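Local coordinates for thioredoxin-like protein (Bacteroides caccae ATCC 43185, PDB 4YOD) that is of unproven function but is probably a thiol-disulfide oxidoreductase built on a thioredoxin fold, at residues L99-K102 with Y103-P107; R112-E115 with F116-V120; T192-G195 with L196-P200; A199-I202 with S203-I206. One frame throughout, in Å; residues are numbered along the deposited sequence.

All four contacts are local, each between residues a few positions apart along one run of chain, so none closes a long loop and none crosses another. Contact 1 (99-107) is the C-terminal end of helix 90-105. Contact 2 (112-120) begins helix 114-125, the next helix in the chain, and the two touch, their centres about 9 Å apart. Both lie in the helical N-terminal part. Contact 3 (192-200) is the end of helix 187-197 in the thioredoxin-like part, about 27 Å from contact 1 between centres. Contact 4 (199-206) starts helix 200-207 and shares Ala-199 and Pro-200 with contact 3, leading the chain into strand 211-217.

Contact 1 of 4, residues L99-K102 with Y103-P107; sequences LADK and YLYDP
Tyr-103 and Lys-102 lie side by side and point the same way. The aliphatic chain of Lys-102 runs along the ring. Its CG sits 4.0 Å above the plane of the Tyr-103 ring, offset toward the rim, and its CD comes to 3.9 Å from Tyr-103 CE2. The lysine chain is extended throughout, with CG anti to the backbone N (chi1 -175°), which carries its CE to 3.9 Å from Tyr-103 OH. The two polar ends share one partner: Glu-57 OE2 makes a salt bridge with Lys-102 NZ and a hydrogen bond with Tyr-103 OH. On the ring's edge, Leu-99 O lies 3.3 Å from Tyr-103 CD2, and the same oxygen accepts from Tyr-103 N.

The helix widens at its end. Asp-101 O accepts two bonds from opposite faces of its carbonyl plane, one from Tyr-105 N at 2.9 Å and a straighter one from Asp-106 N at 3.0 Å. The second is an i to i+5, pi-type bond. Asp-101 OD1 stands at the edge of the Tyr-105 ring, while OD2 forms a salt bridge with Arg-141. A water donates to Lys-102 O, at 2.7 Å, and weakly to Asp-106 OD2; Asp-106 OD1 is hydrogen-bonded to Asn-108 N.

Helix 90-105 is packed here between two others. Leu-99, Ala-100 and Tyr-103 touch helix 53-66, and Leu-104 rests on Phe-116 and Tyr-117 of helix 114-125.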
loop_
_atom_site.group_PDB
_atom_site.type_symbol
_atom_site.label_atom_id
_atom_site.label_comp_id
_atom_site.label_asym_id
_atom_site.label_seq_id
_atom_site.Cartn_x
_atom_site.Cartn_y
_atom_site.Cartn_z
ATOM N N LEU A 99 -5.642 12.504 -8.838
ATOM C CA LEU A 99 -4.292 12.717 -8.296
ATOM C C LEU A 99 -4.019 11.780 -7.105
ATOM O O LEU A 99 -2.905 11.282 -6.977
ATOM C CB LEU A 99 -4.071 14.167 -7.840
ATOM C CG LEU A 99 -3.938 15.254 -8.927
ATOM C CD1 LEU A 99 -3.596 16.567 -8.295
ATOM C CD2 LEU A 99 -2.864 14.913 -9.970
ATOM N N ALA A 100 -5.034 11.565 -6.225
ATOM C CA ALA A 100 -4.933 10.653 -5.067
ATOM C C ALA A 100 -4.643 9.228 -5.539
ATOM O O ALA A 100 -3.790 8.578 -4.962
ATOM C CB ALA A 100 -6.211 10.688 -4.246
ATOM N N ASP A 101 -5.276 8.779 -6.633
ATOM C CA ASP A 101 -5.023 7.456 -7.230
ATOM C C ASP A 101 -3.560 7.420 -7.744
ATOM O O ASP A 101 -2.758 6.595 -7.286
ATOM C CB ASP A 101 -6.049 7.193 -8.365
ATOM C CG ASP A 101 -5.914 5.908 -9.172
ATOM O OD1 ASP A 101 -5.052 5.075 -8.833
ATOM O OD2 ASP A 101 -6.725 5.702 -10.094
ATOM N N LYS A 102 -3.197 8.373 -8.631
ATOM C CA LYS A 102 -1.862 8.478 -9.229
ATOM C C LYS A 102 -0.717 8.405 -8.200
ATOM O O LYS A 102 0.279 7.735 -8.461
ATOM C CB LYS A 102 -1.741 9.794 -10.032
ATOM C CG LYS A 102 -0.436 9.960 -10.795
ATOM C CD LYS A 102 -0.466 11.212 -11.652
ATOM C CE LYS A 102 0.854 11.460 -12.350
ATOM N NZ LYS A 102 0.785 12.667 -13.223
ATOM N N TYR A 103 -0.848 9.075 -7.050
ATOM C CA TYR A 103 0.257 9.102 -6.094
ATOM C C TYR A 103 0.121 8.132 -4.919
ATOM O O TYR A 103 1.140 7.630 -4.451
ATOM C CB TYR A 103 0.454 10.532 -5.571
ATOM C CG TYR A 103 1.045 11.415 -6.645
ATOM C CD1 TYR A 103 2.403 11.359 -6.949
ATOM C CD2 TYR A 103 0.234 12.247 -7.419
ATOM C CE1 TYR A 103 2.945 12.116 -7.987
ATOM C CE2 TYR A 103 0.772 13.030 -8.442
ATOM C CZ TYR A 103 2.124 12.941 -8.734
ATOM O OH TYR A 103 2.677 13.683 -9.741
ATOM N N LEU A 104 -1.096 7.891 -4.422
ATOM C CA LEU A 104 -1.262 7.059 -3.232
ATOM C C LEU A 104 -1.684 5.634 -3.525
ATOM O O LEU A 104 -1.532 4.799 -2.630
ATOM C CB LEU A 104 -2.272 7.693 -2.242
ATOM C CG LEU A 104 -2.027 9.133 -1.808
ATOM C CD1 LEU A 104 -3.286 9.719 -1.160
ATOM C CD2 LEU A 104 -0.802 9.246 -0.900
ATOM N N TYR A 105 -2.192 5.330 -4.726
ATOM C CA TYR A 105 -2.648 3.954 -5.037
ATOM C C TYR A 105 -1.767 3.224 -6.049
ATOM O O TYR A 105 -1.479 2.038 -5.847
ATOM C CB TYR A 105 -4.109 3.952 -5.566
ATOM C CG TYR A 105 -4.777 2.587 -5.581
ATOM C CD1 TYR A 105 -5.026 1.893 -4.396
ATOM C CD2 TYR A 105 -5.204 2.009 -6.772
ATOM C CE1 TYR A 105 -5.725 0.686 -4.392
ATOM C CE2 TYR A 105 -5.843 0.764 -6.788
ATOM C CZ TYR A 105 -6.125 0.118 -5.591
ATOM O OH TYR A 105 -6.791 -1.092 -5.575
ATOM N N ASP A 106 -1.438 3.889 -7.179
ATOM C CA ASP A 106 -0.640 3.337 -8.279
ATOM C C ASP A 106 0.611 2.598 -7.740
ATOM O O ASP A 106 1.383 3.197 -6.984
ATOM C CB ASP A 106 -0.224 4.461 -9.262
ATOM C CG ASP A 106 0.309 4.009 -10.619
ATOM O OD1 ASP A 106 1.014 2.978 -10.675
ATOM O OD2 ASP A 106 0.097 4.736 -11.610
ATOM N N PRO A 107 0.794 1.294 -8.098
ATOM C CA PRO A 107 1.966 0.540 -7.596
ATOM C C PRO A 107 3.308 1.116 -8.038
ATOM O O PRO A 107 4.331 0.888 -7.378
ATOM C CB PRO A 107 1.780 -0.856 -8.196
ATOM C CG PRO A 107 0.352 -0.932 -8.585
ATOM C CD PRO A 107 -0.054 0.451 -8.963
HETATM O O HOH W 1 1.918 7.052 -10.515
#

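Contact 2 of 4, residues R112-E115 with F116-V120; sequences RNEE and FYIPV
Asn-113 lays its side-chain amide on one face of the Phe-116 ring. Followed outward, CB of Asn-113 is 4.0 Å from Phe-116 CD2 and CG is 3.8 Å from Phe-116 CG. ND2 ends over the ring centre, 3.4 Å above the plane of Phe-116. Amide and ring are stacked, their planes 21° apart. The other branch, Asn-113 OD1, accepts weak bonds from Glu-115 N at 3.0 Å and Phe-116 N at 3.4 Å. A chi1 of -172° places CG anti to the backbone N, and chi2 of -26° then brings OD1 to those N-H groups.

Asn-113 is thus the N-cap of helix 114-125, and its backbone O also accepts from Phe-116 N and Tyr-117 N. The Phe-116 ring also packs on Leu-72 of helix 72-85 and Leu-104 of helix 90-105. An alanine here would probably leave the Asn-113 amide held by its weak OD1 bonds without the ring, and open a gap against Leu-72 and Leu-104.

One turn on, Ile-118 CD1 packs 3.9 Å from Glu-114 CG. Glu-114 forms a salt bridge with Lys-272 and Glu-115 with Arg-149. Pro-119 has no N-H, and its CD meets Glu-115 O at 3.2 Å.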
loop_
_atom_site.group_PDB
_atom_site.type_symbol
_atom_site.label_atom_id
_atom_site.label_comp_id
_atom_site.label_asym_id
_atom_site.label_seq_id
_atom_site.Cartn_x
_atom_site.Cartn_y
_atom_site.Cartn_z
ATOM N N ARG A 112 3.117 5.781 -2.776
ATOM C CA ARG A 112 1.985 4.891 -2.526
ATOM C C ARG A 112 1.814 4.604 -1.021
ATOM O O ARG A 112 2.797 4.327 -0.322
ATOM C CB ARG A 112 2.117 3.579 -3.328
ATOM C CG ARG A 112 3.279 2.663 -2.916
ATOM C CD ARG A 112 3.590 1.594 -3.953
ATOM N NE ARG A 112 4.765 0.802 -3.567
ATOM C CZ ARG A 112 6.017 1.080 -3.922
ATOM N NH1 ARG A 112 6.280 2.133 -4.686
ATOM N NH2 ARG A 112 7.018 0.311 -3.510
ATOM N N ASN A 113 0.570 4.731 -0.525
ATOM C CA ASN A 113 0.234 4.507 0.877
ATOM C C ASN A 113 -1.247 4.240 0.970
ATOM O O ASN A 113 -2.071 5.148 0.846
ATOM C CB ASN A 113 0.656 5.691 1.770
ATOM C CG ASN A 113 0.509 5.449 3.254
ATOM O OD1 ASN A 113 -0.297 4.641 3.721
ATOM N ND2 ASN A 113 1.279 6.166 4.035
ATOM N N GLU A 114 -1.586 2.993 1.209
ATOM C CA GLU A 114 -2.971 2.557 1.268
ATOM C C GLU A 114 -3.707 3.160 2.455
ATOM O O GLU A 114 -4.902 3.421 2.337
ATOM C CB GLU A 114 -3.030 1.050 1.305
ATOM C CG GLU A 114 -4.423 0.492 1.213
ATOM C CD GLU A 114 -4.419 -1.017 1.289
ATOM O OE1 GLU A 114 -4.139 -1.641 0.240
ATOM O OE2 GLU A 114 -4.673 -1.572 2.388
ATOM N N GLU A 115 -3.013 3.414 3.569
ATOM C CA GLU A 115 -3.649 4.054 4.725
ATOM C C GLU A 115 -4.018 5.536 4.416
ATOM O O GLU A 115 -4.925 6.072 5.042
ATOM C CB GLU A 115 -2.783 3.945 5.980
ATOM C CG GLU A 115 -2.802 2.552 6.627
ATOM C CD GLU A 115 -4.156 1.967 6.996
ATOM O OE1 GLU A 115 -4.961 2.672 7.648
ATOM O OE2 GLU A 115 -4.396 0.784 6.662
ATOM N N PHE A 116 -3.363 6.175 3.427
ATOM C CA PHE A 116 -3.771 7.528 3.049
ATOM C C PHE A 116 -4.845 7.461 1.958
ATOM O O PHE A 116 -5.674 8.357 1.856
ATOM C CB PHE A 116 -2.568 8.363 2.570
ATOM C CG PHE A 116 -1.466 8.728 3.548
ATOM C CD1 PHE A 116 -1.639 8.563 4.921
ATOM C CD2 PHE A 116 -0.279 9.300 3.098
ATOM C CE1 PHE A 116 -0.621 8.915 5.817
ATOM C CE2 PHE A 116 0.736 9.654 4.000
ATOM C CZ PHE A 116 0.558 9.444 5.346
ATOM N N TYR A 117 -4.836 6.405 1.125
ATOM C CA TYR A 117 -5.814 6.277 0.055
ATOM C C TYR A 117 -7.205 5.828 0.564
ATOM O O TYR A 117 -8.213 6.266 0.002
ATOM C CB TYR A 117 -5.294 5.329 -1.035
ATOM C CG TYR A 117 -6.116 5.384 -2.300
ATOM C CD1 TYR A 117 -6.309 6.588 -2.983
ATOM C CD2 TYR A 117 -6.695 4.238 -2.823
ATOM C CE1 TYR A 117 -7.091 6.645 -4.133
ATOM C CE2 TYR A 117 -7.412 4.272 -4.017
ATOM C CZ TYR A 117 -7.608 5.477 -4.669
ATOM O OH TYR A 117 -8.406 5.483 -5.790
ATOM N N ILE A 118 -7.272 4.972 1.616
ATOM C CA ILE A 118 -8.552 4.496 2.195
ATOM C C ILE A 118 -9.502 5.693 2.558
ATOM O O ILE A 118 -10.627 5.654 2.046
ATOM C CB ILE A 118 -8.319 3.519 3.366
ATOM C CG1 ILE A 118 -7.903 2.123 2.795
ATOM C CG2 ILE A 118 -9.553 3.397 4.288
ATOM C CD1 ILE A 118 -7.178 1.194 3.814
ATOM N N PRO A 119 -9.106 6.785 3.304
ATOM C CA PRO A 119 -10.055 7.912 3.510
ATOM C C PRO A 119 -10.499 8.588 2.193
ATOM O O PRO A 119 -11.629 9.065 2.135
ATOM C CB PRO A 119 -9.288 8.894 4.410
ATOM C CG PRO A 119 -7.862 8.493 4.331
ATOM C CD PRO A 119 -7.845 7.012 4.042
ATOM N N VAL A 120 -9.652 8.604 1.131
ATOM C CA VAL A 120 -10.079 9.130 -0.192
ATOM C C VAL A 120 -11.253 8.260 -0.731
ATOM O O VAL A 120 -12.252 8.807 -1.171
ATOM C CB VAL A 120 -8.946 9.221 -1.248
ATOM C CG1 VAL A 120 -9.461 9.834 -2.554
ATOM C CG2 VAL A 120 -7.743 10.014 -0.720
#

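Contact 3 of 4, residues T192-G195 with L196-P200; sequences TIEG and LKQAP
The last turn of helix 187-197 in the thioredoxin fold forms this contact, where Ile-193 meets Lys-197 and Glu-194 meets Gln-198. A CxxC pattern of thioredoxin type (Cys-186 and Cys-189) spans the start of this helix, consistent with a redox site at that end. Three i to i+4 backbone bonds hold the turn: Leu-196 N to Thr-192 O, Lys-197 N to Ile-193 O, and Gln-198 N to Glu-194 O at 2.9 Å.

One side of the turn faces the sheet. Leu-196 packs on Leu-178 and Phe-180 of strand 176-181 and on Leu-260 of strand 259-263. Its CG also lies 3.5 Å from Thr-192 O. Thr-192 joins it on Phe-180 and Leu-260, and its OG1 is hydrogen-bonded to Ala-188 O. Ile-193 also reaches Phe-180. It lies alongside Lys-197, and Ile-193 CG2 touches Lys-197 CD at 3.7 Å.

Glu-194, Lys-197 and Gln-198 make up the exposed polar side. Lys-197 bends at chi3 (125°), away from a staggered value. Lys-197 NZ stops 4.3 Å from Glu-194 OE1, beyond a salt bridge, though the opposite charges may still attract weakly. Glu-194 bends at chi2. Its carboxylate plane is turned 56° from the amide plane of Gln-198, and Glu-194 CG lies 3.4 Å from Gln-198 OE1.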
loop_
_atom_site.group_PDB
_atom_site.type_symbol
_atom_site.label_atom_id
_atom_site.label_comp_id
_atom_site.label_asym_id
_atom_site.label_seq_id
_atom_site.Cartn_x
_atom_site.Cartn_y
_atom_site.Cartn_z
ATOM N N THR A 192 13.998 -8.792 -6.217
ATOM C CA THR A 192 13.434 -8.997 -4.884
ATOM C C THR A 192 14.037 -10.260 -4.225
ATOM O O THR A 192 14.365 -10.195 -3.041
ATOM C CB THR A 192 11.897 -9.028 -4.952
ATOM O OG1 THR A 192 11.457 -7.734 -5.358
ATOM C CG2 THR A 192 11.248 -9.367 -3.617
ATOM N N ILE A 193 14.197 -11.378 -4.973
ATOM C CA ILE A 193 14.829 -12.605 -4.452
ATOM C C ILE A 193 16.251 -12.263 -3.945
ATOM O O ILE A 193 16.598 -12.635 -2.821
ATOM C CB ILE A 193 14.846 -13.782 -5.485
ATOM C CG1 ILE A 193 13.425 -14.357 -5.721
ATOM C CG2 ILE A 193 15.795 -14.905 -5.039
ATOM C CD1 ILE A 193 13.211 -15.078 -7.054
ATOM N N GLU A 194 17.029 -11.509 -4.758
ATOM C CA GLU A 194 18.400 -11.082 -4.459
ATOM C C GLU A 194 18.448 -10.158 -3.233
ATOM O O GLU A 194 19.319 -10.328 -2.379
ATOM C CB GLU A 194 19.030 -10.399 -5.686
ATOM C CG GLU A 194 20.489 -10.762 -5.926
ATOM C CD GLU A 194 20.846 -12.240 -5.892
ATOM O OE1 GLU A 194 20.213 -13.032 -6.629
ATOM O OE2 GLU A 194 21.768 -12.603 -5.126
ATOM N N GLY A 195 17.493 -9.237 -3.142
ATOM C CA GLY A 195 17.367 -8.313 -2.017
ATOM C C GLY A 195 17.080 -9.015 -0.698
ATOM O O GLY A 195 17.633 -8.634 0.335
ATOM N N LEU A 196 16.239 -10.068 -0.728
ATOM C CA LEU A 196 15.930 -10.882 0.444
ATOM C C LEU A 196 17.127 -11.754 0.848
ATOM O O LEU A 196 17.399 -11.882 2.044
ATOM C CB LEU A 196 14.676 -11.751 0.214
ATOM C CG LEU A 196 13.344 -10.982 0.194
ATOM C CD1 LEU A 196 12.225 -11.860 -0.298
ATOM C CD2 LEU A 196 13.015 -10.378 1.561
ATOM N N LYS A 197 17.853 -12.326 -0.139
ATOM C CA LYS A 197 19.043 -13.156 0.089
ATOM C C LYS A 197 20.210 -12.338 0.672
ATOM O O LYS A 197 20.988 -12.871 1.464
ATOM C CB LYS A 197 19.504 -13.809 -1.225
ATOM C CG LYS A 197 18.694 -15.013 -1.680
ATOM C CD LYS A 197 18.992 -15.302 -3.149
ATOM C CE LYS A 197 19.447 -16.713 -3.418
ATOM N NZ LYS A 197 19.631 -16.956 -4.875
ATOM N N GLN A 198 20.331 -11.059 0.272
ATOM C CA GLN A 198 21.408 -10.163 0.700
ATOM C C GLN A 198 21.093 -9.446 2.039
ATOM O O GLN A 198 21.909 -8.642 2.490
ATOM C CB GLN A 198 21.749 -9.141 -0.413
ATOM C CG GLN A 198 22.556 -9.764 -1.571
ATOM C CD GLN A 198 22.771 -8.895 -2.805
ATOM O OE1 GLN A 198 22.863 -9.403 -3.931
ATOM N NE2 GLN A 198 22.915 -7.581 -2.638
ATOM N N ALA A 199 19.953 -9.760 2.694
ATOM C CA ALA A 199 19.618 -9.171 3.996
ATOM C C ALA A 199 20.005 -10.170 5.102
ATOM O O ALA A 199 19.412 -11.248 5.172
ATOM C CB ALA A 199 18.144 -8.813 4.062
ATOM N N PRO A 200 21.050 -9.883 5.913
ATOM C CA PRO A 200 21.517 -10.882 6.901
ATOM C C PRO A 200 20.480 -11.298 7.947
ATOM O O PRO A 200 20.468 -12.473 8.325
ATOM C CB PRO A 200 22.712 -10.197 7.567
ATOM C CG PRO A 200 23.167 -9.183 6.590
ATOM C CD PRO A 200 21.941 -8.700 5.891
#

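Contact 4 of 4, residues A199-I202 with S203-I206; sequences APII and SQLI
Ile-201 holds CG1 anti to its backbone N (chi1 -164°), which puts CG2 in the crowded position between N and the carbonyl carbon. A chi2 of 58° then brings CD1 up against Gln-204. One branch thus meets two partners: Ile-201 CG1 touches Leu-205 CD1 at 3.8 Å, and the CD1 beyond it lies 3.4 Å from Gln-204 OE1. Gln-204 NE2 bonds to Glu-208 OE2. Ile-201 and Ile-202 pack on Leu-283 of helix 276-286. A glycine in place of Ile-201 would probably leave Leu-205 CD1 without this neighbour and open a gap beside Leu-283.

Ile-202 and Ile-206 cross at an angle, CG2 of Ile-202 3.7 Å from CD1 of Ile-206. Three backbone bonds run behind: Gln-204 N to Pro-200 O, Leu-205 N to Ile-201 O with an N-H...O angle of 165°, and Ile-206 N to Ile-202 O. Ala-199 is the N-cap, and its O accepts a weak bond from Ile-202 N.

Ile-202, Leu-205 and Ile-206 all rest on Leu-211 of strand 211-217. This is the apolar side of a short amphipathic helix, part, with helix 187-197, of the beta-alpha-beta crossover between the parallel strands 176-181 and 211-217 of the thioredoxin fold.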
loop_
_atom_site.group_PDB
_atom_site.type_symbol
_atom_site.label_atom_id
_atom_site.label_comp_id
_atom_site.label_asym_id
_atom_site.label_seq_id
_atom_site.Cartn_x
_atom_site.Cartn_y
_atom_site.Cartn_z
ATOM N N ALA A 199 19.953 -9.760 2.694
ATOM C CA ALA A 199 19.618 -9.171 3.996
ATOM C C ALA A 199 20.005 -10.170 5.102
ATOM O O ALA A 199 19.412 -11.248 5.172
ATOM C CB ALA A 199 18.144 -8.813 4.062
ATOM N N PRO A 200 21.050 -9.883 5.913
ATOM C CA PRO A 200 21.517 -10.882 6.901
ATOM C C PRO A 200 20.480 -11.298 7.947
ATOM O O PRO A 200 20.468 -12.473 8.325
ATOM C CB PRO A 200 22.712 -10.197 7.567
ATOM C CG PRO A 200 23.167 -9.183 6.590
ATOM C CD PRO A 200 21.941 -8.700 5.891
ATOM N N ILE A 201 19.611 -10.369 8.398
ATOM C CA ILE A 201 18.590 -10.676 9.409
ATOM C C ILE A 201 17.619 -11.800 8.923
ATOM O O ILE A 201 17.206 -12.619 9.748
ATOM C CB ILE A 201 17.813 -9.404 9.895
ATOM C CG1 ILE A 201 17.036 -9.661 11.210
ATOM C CG2 ILE A 201 16.899 -8.790 8.805
ATOM C CD1 ILE A 201 17.925 -10.149 12.427
ATOM N N ILE A 202 17.292 -11.851 7.602
ATOM C CA ILE A 202 16.396 -12.854 6.996
ATOM C C ILE A 202 16.989 -14.264 7.190
ATOM O O ILE A 202 16.349 -15.123 7.793
ATOM C CB ILE A 202 16.133 -12.550 5.485
ATOM C CG1 ILE A 202 15.604 -11.101 5.246
ATOM C CG2 ILE A 202 15.228 -13.608 4.832
ATOM C CD1 ILE A 202 14.182 -10.741 5.644
ATOM N N SER A 203 18.227 -14.466 6.699
ATOM C CA SER A 203 18.994 -15.713 6.780
ATOM C C SER A 203 19.146 -16.184 8.232
ATOM O O SER A 203 19.003 -17.378 8.498
ATOM C CB SER A 203 20.373 -15.533 6.144
ATOM O OG SER A 203 20.324 -14.674 5.015
ATOM N N GLN A 204 19.398 -15.239 9.165
ATOM C CA GLN A 204 19.584 -15.503 10.594
ATOM C C GLN A 204 18.306 -16.010 11.240
ATOM O O GLN A 204 18.354 -17.040 11.907
ATOM C CB GLN A 204 20.078 -14.232 11.313
ATOM C CG GLN A 204 20.285 -14.369 12.825
ATOM C CD GLN A 204 20.282 -13.034 13.551
ATOM O OE1 GLN A 204 20.733 -11.994 13.035
ATOM N NE2 GLN A 204 19.803 -13.041 14.790
ATOM N N LEU A 205 17.165 -15.302 11.044
ATOM C CA LEU A 205 15.892 -15.687 11.649
ATOM C C LEU A 205 15.315 -16.955 11.002
ATOM O O LEU A 205 14.584 -17.686 11.679
ATOM C CB LEU A 205 14.873 -14.524 11.597
ATOM C CG LEU A 205 15.267 -13.211 12.318
ATOM C CD1 LEU A 205 14.239 -12.111 12.041
ATOM C CD2 LEU A 205 15.424 -13.411 13.831
ATOM N N ILE A 206 15.630 -17.229 9.707
ATOM C CA ILE A 206 15.200 -18.488 9.057
ATOM C C ILE A 206 15.918 -19.646 9.781
ATOM O O ILE A 206 15.265 -20.604 10.195
ATOM C CB ILE A 206 15.457 -18.520 7.510
ATOM C CG1 ILE A 206 14.441 -17.660 6.740
ATOM C CG2 ILE A 206 15.500 -19.978 6.961
ATOM C CD1 ILE A 206 14.898 -17.303 5.371
#